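Local coordinates for YcgJ protein (Bacillus subtilis, PDB 1XXL), which probably transfers methyl groups from S-adenosylmethionine to a substrate not yet identified, as a member of the methyltransferase superfamily, at residues Arg119-Asp124 / Ala229-Gly234; Asp134-His139 / Thr199-Ala204. One frame throughout, in Å; residues are numbered along the deposited sequence.

In the fold
After helix 7-17 the chain builds the parallel strands of the sheet, and strand 118-125 joins them beside strand 88-94. Helix 131-144 follows directly and supplies one side of interaction 2. The chain then runs through helix 154-163 and strand 166-179 to helix 191-202, whose end comes back to 134-139 and closes a loop of 59 intervening residues. Strand 222-236 finally returns to pair with 118-125, so that interaction 1 closes the wider loop and encloses interaction 2 within it. The centres of the two contacts lie about 25 Å apart and the contacts do not touch: interaction 1 is in the buried central sheet, interaction 2 between helices farther from the chain centre.

Interaction 1. Residues Arg119-Asp124 / Ala229-Gly234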
loop_
_atom_site.group_PDB
_atom_site.type_symbol
_atom_site.label_atom_id
_atom_site.label_comp_id
_atom_site.label_asym_id
_atom_site.label_seq_id
_atom_site.Cartn_x
_atom_site.Cartn_y
_atom_site.Cartn_z
ATOM N N ARG A 119 -3.088 16.041 3.485
ATOM C CA ARG A 119 -2.773 14.736 4.096
ATOM C C ARG A 119 -2.456 13.634 3.089
ATOM O O ARG A 119 -3.246 13.365 2.193
ATOM C CB ARG A 119 -3.968 14.210 4.884
ATOM C CG ARG A 119 -4.199 14.825 6.210
ATOM C CD ARG A 119 -5.584 14.380 6.784
ATOM N NE ARG A 119 -6.108 15.448 7.626
ATOM C CZ ARG A 119 -5.807 15.613 8.909
ATOM N NH1 ARG A 119 -5.032 14.751 9.536
ATOM N NH2 ARG A 119 -6.322 16.648 9.580
ATOM N N PHE A 120 -1.319 12.983 3.277
ATOM C CA PHE A 120 -0.956 11.756 2.566
ATOM C C PHE A 120 -1.150 10.593 3.526
ATOM O O PHE A 120 -0.541 10.554 4.611
ATOM C CB PHE A 120 0.514 11.817 2.111
ATOM C CG PHE A 120 1.015 10.572 1.413
ATOM C CD1 PHE A 120 0.199 9.846 0.546
ATOM C CD2 PHE A 120 2.332 10.162 1.589
ATOM C CE1 PHE A 120 0.680 8.707 -0.099
ATOM C CE2 PHE A 120 2.817 9.048 0.943
ATOM C CZ PHE A 120 1.996 8.315 0.094
ATOM N N LEU A 121 -2.016 9.666 3.140
ATOM C CA LEU A 121 -2.353 8.519 3.957
ATOM C C LEU A 121 -1.815 7.278 3.277
ATOM O O LEU A 121 -2.303 6.864 2.218
ATOM C CB LEU A 121 -3.867 8.435 4.161
ATOM C CG LEU A 121 -4.452 9.664 4.853
ATOM C CD1 LEU A 121 -5.937 9.640 4.786
ATOM C CD2 LEU A 121 -4.022 9.765 6.293
ATOM N N LEU A 122 -0.795 6.693 3.898
ATOM C CA LEU A 122 -0.055 5.608 3.312
ATOM C C LEU A 122 -0.212 4.369 4.165
ATOM O O LEU A 122 0.171 4.379 5.335
ATOM C CB LEU A 122 1.414 6.034 3.223
ATOM C CG LEU A 122 2.449 4.996 2.869
ATOM C CD1 LEU A 122 2.254 4.545 1.441
ATOM C CD2 LEU A 122 3.858 5.563 3.088
ATOM N N VAL A 123 -0.803 3.320 3.584
ATOM C CA VAL A 123 -0.849 2.015 4.201
ATOM C C VAL A 123 -0.016 1.059 3.379
ATOM O O VAL A 123 -0.188 0.954 2.164
ATOM C CB VAL A 123 -2.328 1.454 4.340
ATOM C CG1 VAL A 123 -2.340 -0.031 4.726
ATOM C CG2 VAL A 123 -3.051 2.251 5.346
ATOM N N ASP A 124 0.900 0.373 4.046
ATOM C CA ASP A 124 1.594 -0.713 3.416
ATOM C C ASP A 124 2.163 -1.631 4.474
ATOM O O ASP A 124 2.178 -1.315 5.651
ATOM C CB ASP A 124 2.696 -0.188 2.454
ATOM C CG ASP A 124 2.915 -1.110 1.242
ATOM O OD1 ASP A 124 3.657 -0.683 0.329
ATOM O OD2 ASP A 124 2.372 -2.254 1.207
ATOM N N ALA A 229 2.340 -4.208 9.197
ATOM C CA ALA A 229 1.538 -3.212 8.486
ATOM C C ALA A 229 1.493 -1.950 9.277
ATOM O O ALA A 229 1.646 -1.968 10.501
ATOM C CB ALA A 229 0.152 -3.735 8.262
ATOM N N ILE A 230 1.292 -0.841 8.570
ATOM C CA ILE A 230 1.222 0.462 9.198
ATOM C C ILE A 230 0.316 1.416 8.411
ATOM O O ILE A 230 0.152 1.274 7.206
ATOM C CB ILE A 230 2.668 1.032 9.342
ATOM C CG1 ILE A 230 2.698 2.204 10.319
ATOM C CG2 ILE A 230 3.239 1.349 7.960
ATOM C CD1 ILE A 230 4.133 2.717 10.669
ATOM N N LEU A 231 -0.273 2.384 9.109
ATOM C CA LEU A 231 -0.773 3.597 8.478
ATOM C C LEU A 231 0.129 4.719 8.904
ATOM O O LEU A 231 0.272 5.002 10.113
ATOM C CB LEU A 231 -2.211 3.932 8.864
ATOM C CG LEU A 231 -2.681 5.351 8.450
ATOM C CD1 LEU A 231 -2.644 5.543 6.955
ATOM C CD2 LEU A 231 -4.114 5.630 8.959
ATOM N N ILE A 232 0.735 5.350 7.907
ATOM C CA ILE A 232 1.547 6.530 8.093
ATOM C C ILE A 232 0.745 7.704 7.544
ATOM O O ILE A 232 0.149 7.610 6.460
ATOM C CB ILE A 232 2.876 6.411 7.301
ATOM C CG1 ILE A 232 3.778 5.336 7.900
ATOM C CG2 ILE A 232 3.629 7.739 7.247
ATOM C CD1 ILE A 232 4.734 4.758 6.890
ATOM N N GLN A 233 0.742 8.806 8.284
ATOM C CA GLN A 233 0.235 10.071 7.794
ATOM C C GLN A 233 1.381 11.040 7.526
ATOM O O GLN A 233 2.224 11.291 8.408
ATOM C CB GLN A 233 -0.753 10.692 8.766
ATOM C CG GLN A 233 -1.389 11.985 8.244
ATOM C CD GLN A 233 -2.596 12.433 9.056
ATOM O OE1 GLN A 233 -3.703 12.526 8.536
ATOM N NE2 GLN A 233 -2.385 12.719 10.308
ATOM N N GLY A 234 1.416 11.552 6.298
ATOM C CA GLY A 234 2.247 12.708 5.928
ATOM C C GLY A 234 1.430 13.990 5.834
ATOM O O GLY A 234 0.310 13.999 5.306
HETATM O O HOH W 1 -4.383 13.649 12.506
#
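Arg119 NH1 donates to Gln233 OE1 at 2.8 Å in a nearly straight bond, with an N-H...O angle of 165°. The oxygen lies in the guanidinium plane, whereas NH1 stands above the plane of the amide carbonyl. Gln233 CG is anti to the backbone N (chi1 -176°) and the chain beyond it is extended, which carries the amide to the arginine. A water accepts from both Arg119 NH1 and Gln233 NE2, tying the two groups together a second time.

Between the backbones, Phe120 with Gly234 and Leu122 with Ile232 are antiparallel hydrogen-bonded pairs, each closed by two bonds; Ile232 N reaches Leu122 O at 2.8 Å. The ladder slackens at Asp124: Ile230 N to Asp124 O is 3.1 Å, and the return bond, Asp124 N to Ile230 O, is weak at 3.4 Å. The Asp124 carboxylate turns to His98, which OD2 meets in a hydrogen bond.

On the face of Leu121, Val123, Leu231 and Gln233, Val123 CG2 touches Leu231 CD1 at 3.7 Å, the two side chains crossing obliquely. Leu121 instead lies beside Gln233, its CD2 3.6 Å from Gln233 OE1. Helix 7-17 packs on this face through Thr16 and Ala17. Across the sheet, Leu122 and Ile232 point the same way, with Leu122 CD2 4.0 Å from Ile232 CD1, and Trp157 of helix 154-163 touches both.

The short axes run at 162°, an antiparallel pairing, while 118-125 pairs in parallel with 88-94 on its other edge. The late strand 222-236, inserted antiparallel between 118-125 and 166-179, is the hallmark of the class I S-adenosylmethionine-dependent methyltransferase fold; here Val123 lies about 4 Å, side chain to side chain, from Arg94, a residue that binds the cofactor.

Interaction 2. Residues Asp134-His139 / Thr199-Ala204; sequences DEFVNH and THLNHA
Phe136 and Ala204 make the nearest backbone approach, CA to CA 8.1 Å, so the two backbones do not meet directly and side chains bridge the gap, one of them to a backbone carbonyl. His200 carries the contact. Its NE2 donates to the backbone O of Phe136 at 2.8 Å and 169°, with the oxygen close to the imidazole plane; this also places a proton on NE2. CB of His200 points toward 134-139, and CG is anti to the backbone N (chi1 -169°).

There the imidazole has an aromatic neighbour over each face. One face meets the Phe136 ring in an offset stack, centroids 4.1 Å apart and planes 18° from parallel, with His200 NE2 over the phenyl face toward its rim. Over the opposite face comes His139, edge-to-face, its CD2 3.5 Å from His200 CE1. The bond and the two rings together restrict how the imidazole can turn.

Ala204 CB adds an apolar contact at 3.7 Å from Phe136 CE2, just past the helix end. The three rings form a small aromatic cluster between helices 131-144 and 191-202, plain packing away from the cofactor site. Leu140 touches both His200 and Leu201, while Leu201 also packs on Pro222 and Val137 on Leu227, setting the two helices against strand 222-236.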
loop_
_atom_site.group_PDB
_atom_site.type_symbol
_atom_site.label_atom_id
_atom_site.label_comp_id
_atom_site.label_asym_id
_atom_site.label_seq_id
_atom_site.Cartn_x
_atom_site.Cartn_y
_atom_site.Cartn_z
ATOM N N ASP A 134 14.460 -7.514 6.909
ATOM C CA ASP A 134 14.111 -6.725 5.716
ATOM C C ASP A 134 14.191 -7.605 4.447
ATOM O O ASP A 134 13.234 -7.767 3.677
ATOM C CB ASP A 134 15.089 -5.560 5.641
ATOM C CG ASP A 134 14.890 -4.681 4.446
ATOM O OD1 ASP A 134 15.111 -3.454 4.616
ATOM O OD2 ASP A 134 14.520 -5.179 3.360
ATOM N N GLU A 135 15.352 -8.193 4.266
ATOM C CA GLU A 135 15.622 -9.101 3.161
ATOM C C GLU A 135 14.698 -10.358 3.159
ATOM O O GLU A 135 14.199 -10.778 2.117
ATOM C CB GLU A 135 17.090 -9.445 3.319
ATOM C CG GLU A 135 17.758 -10.342 2.386
ATOM C CD GLU A 135 19.268 -10.389 2.728
ATOM O OE1 GLU A 135 19.907 -11.440 2.467
ATOM O OE2 GLU A 135 19.798 -9.373 3.292
ATOM N N PHE A 136 14.438 -10.926 4.331
ATOM C CA PHE A 136 13.615 -12.138 4.435
ATOM C C PHE A 136 12.209 -11.898 3.894
ATOM O O PHE A 136 11.700 -12.657 3.065
ATOM C CB PHE A 136 13.532 -12.600 5.891
ATOM C CG PHE A 136 12.675 -13.804 6.082
ATOM C CD1 PHE A 136 11.315 -13.676 6.368
ATOM C CD2 PHE A 136 13.216 -15.075 5.969
ATOM C CE1 PHE A 136 10.528 -14.801 6.528
ATOM C CE2 PHE A 136 12.430 -16.186 6.139
ATOM C CZ PHE A 136 11.093 -16.048 6.411
ATOM N N VAL A 137 11.600 -10.819 4.365
ATOM C CA VAL A 137 10.244 -10.504 3.993
ATOM C C VAL A 137 10.138 -10.003 2.560
ATOM O O VAL A 137 9.171 -10.322 1.882
ATOM C CB VAL A 137 9.556 -9.557 5.008
ATOM C CG1 VAL A 137 10.125 -8.131 4.975
ATOM C CG2 VAL A 137 8.027 -9.569 4.779
ATOM N N ASN A 138 11.126 -9.240 2.091
ATOM C CA ASN A 138 11.114 -8.811 0.692
ATOM C C ASN A 138 11.256 -9.971 -0.286
ATOM O O ASN A 138 10.558 -10.015 -1.330
ATOM C CB ASN A 138 12.171 -7.738 0.417
ATOM C CG ASN A 138 11.641 -6.342 0.669
ATOM O OD1 ASN A 138 10.848 -5.846 -0.117
ATOM N ND2 ASN A 138 12.054 -5.718 1.773
ATOM N N HIS A 139 12.147 -10.898 0.045
ATOM C CA HIS A 139 12.314 -12.122 -0.730
ATOM C C HIS A 139 11.008 -12.947 -0.706
ATOM O O HIS A 139 10.562 -13.422 -1.753
ATOM C CB HIS A 139 13.502 -12.955 -0.199
ATOM C CG HIS A 139 13.855 -14.124 -1.065
ATOM N ND1 HIS A 139 14.252 -13.985 -2.379
ATOM C CD2 HIS A 139 13.859 -15.455 -0.813
ATOM C CE1 HIS A 139 14.488 -15.180 -2.899
ATOM N NE2 HIS A 139 14.242 -16.091 -1.972
ATOM N N THR A 199 10.536 -23.649 1.417
ATOM C CA THR A 199 11.928 -23.722 1.912
ATOM C C THR A 199 12.327 -22.449 2.686
ATOM O O THR A 199 12.944 -22.527 3.738
ATOM C CB THR A 199 12.934 -23.939 0.743
ATOM O OG1 THR A 199 12.638 -25.166 0.082
ATOM C CG2 THR A 199 14.369 -23.997 1.222
ATOM N N HIS A 200 11.970 -21.289 2.143
ATOM C CA HIS A 200 12.265 -19.992 2.764
ATOM C C HIS A 200 11.664 -19.901 4.163
ATOM O O HIS A 200 12.339 -19.520 5.113
ATOM C CB HIS A 200 11.706 -18.879 1.864
ATOM C CG HIS A 200 12.150 -17.502 2.230
ATOM N ND1 HIS A 200 13.479 -17.139 2.308
ATOM C CD2 HIS A 200 11.434 -16.385 2.505
ATOM C CE1 HIS A 200 13.562 -15.859 2.630
ATOM N NE2 HIS A 200 12.334 -15.374 2.751
ATOM N N LEU A 201 10.391 -20.272 4.278
ATOM C CA LEU A 201 9.674 -20.253 5.568
ATOM C C LEU A 201 10.205 -21.299 6.543
ATOM O O LEU A 201 10.355 -21.027 7.725
ATOM C CB LEU A 201 8.156 -20.439 5.345
ATOM C CG LEU A 201 7.422 -19.262 4.665
ATOM C CD1 LEU A 201 5.999 -19.634 4.165
ATOM C CD2 LEU A 201 7.356 -18.046 5.576
ATOM N N ASN A 202 10.493 -22.497 6.041
ATOM C CA ASN A 202 11.000 -23.584 6.876
ATOM C C ASN A 202 12.407 -23.366 7.381
ATOM O O ASN A 202 12.762 -23.889 8.424
ATOM C CB ASN A 202 10.948 -24.918 6.109
ATOM C CG ASN A 202 9.612 -25.591 6.250
ATOM O OD1 ASN A 202 8.714 -25.399 5.427
ATOM N ND2 ASN A 202 9.449 -26.343 7.332
ATOM N N HIS A 203 13.215 -22.612 6.635
ATOM C CA HIS A 203 14.583 -22.318 7.044
ATOM C C HIS A 203 14.747 -20.933 7.691
ATOM O O HIS A 203 15.859 -20.478 7.911
ATOM C CB HIS A 203 15.506 -22.461 5.826
ATOM C CG HIS A 203 15.642 -23.871 5.348
ATOM N ND1 HIS A 203 14.577 -24.603 4.870
ATOM C CD2 HIS A 203 16.720 -24.687 5.281
ATOM C CE1 HIS A 203 14.990 -25.816 4.540
ATOM N NE2 HIS A 203 16.287 -25.889 4.775
ATOM N N ALA A 204 13.643 -20.268 8.008
ATOM C CA ALA A 204 13.685 -18.987 8.730
ATOM C C ALA A 204 14.491 -19.042 10.056
ATOM O O ALA A 204 14.366 -19.987 10.822
ATOM C CB ALA A 204 12.240 -18.504 9.003
#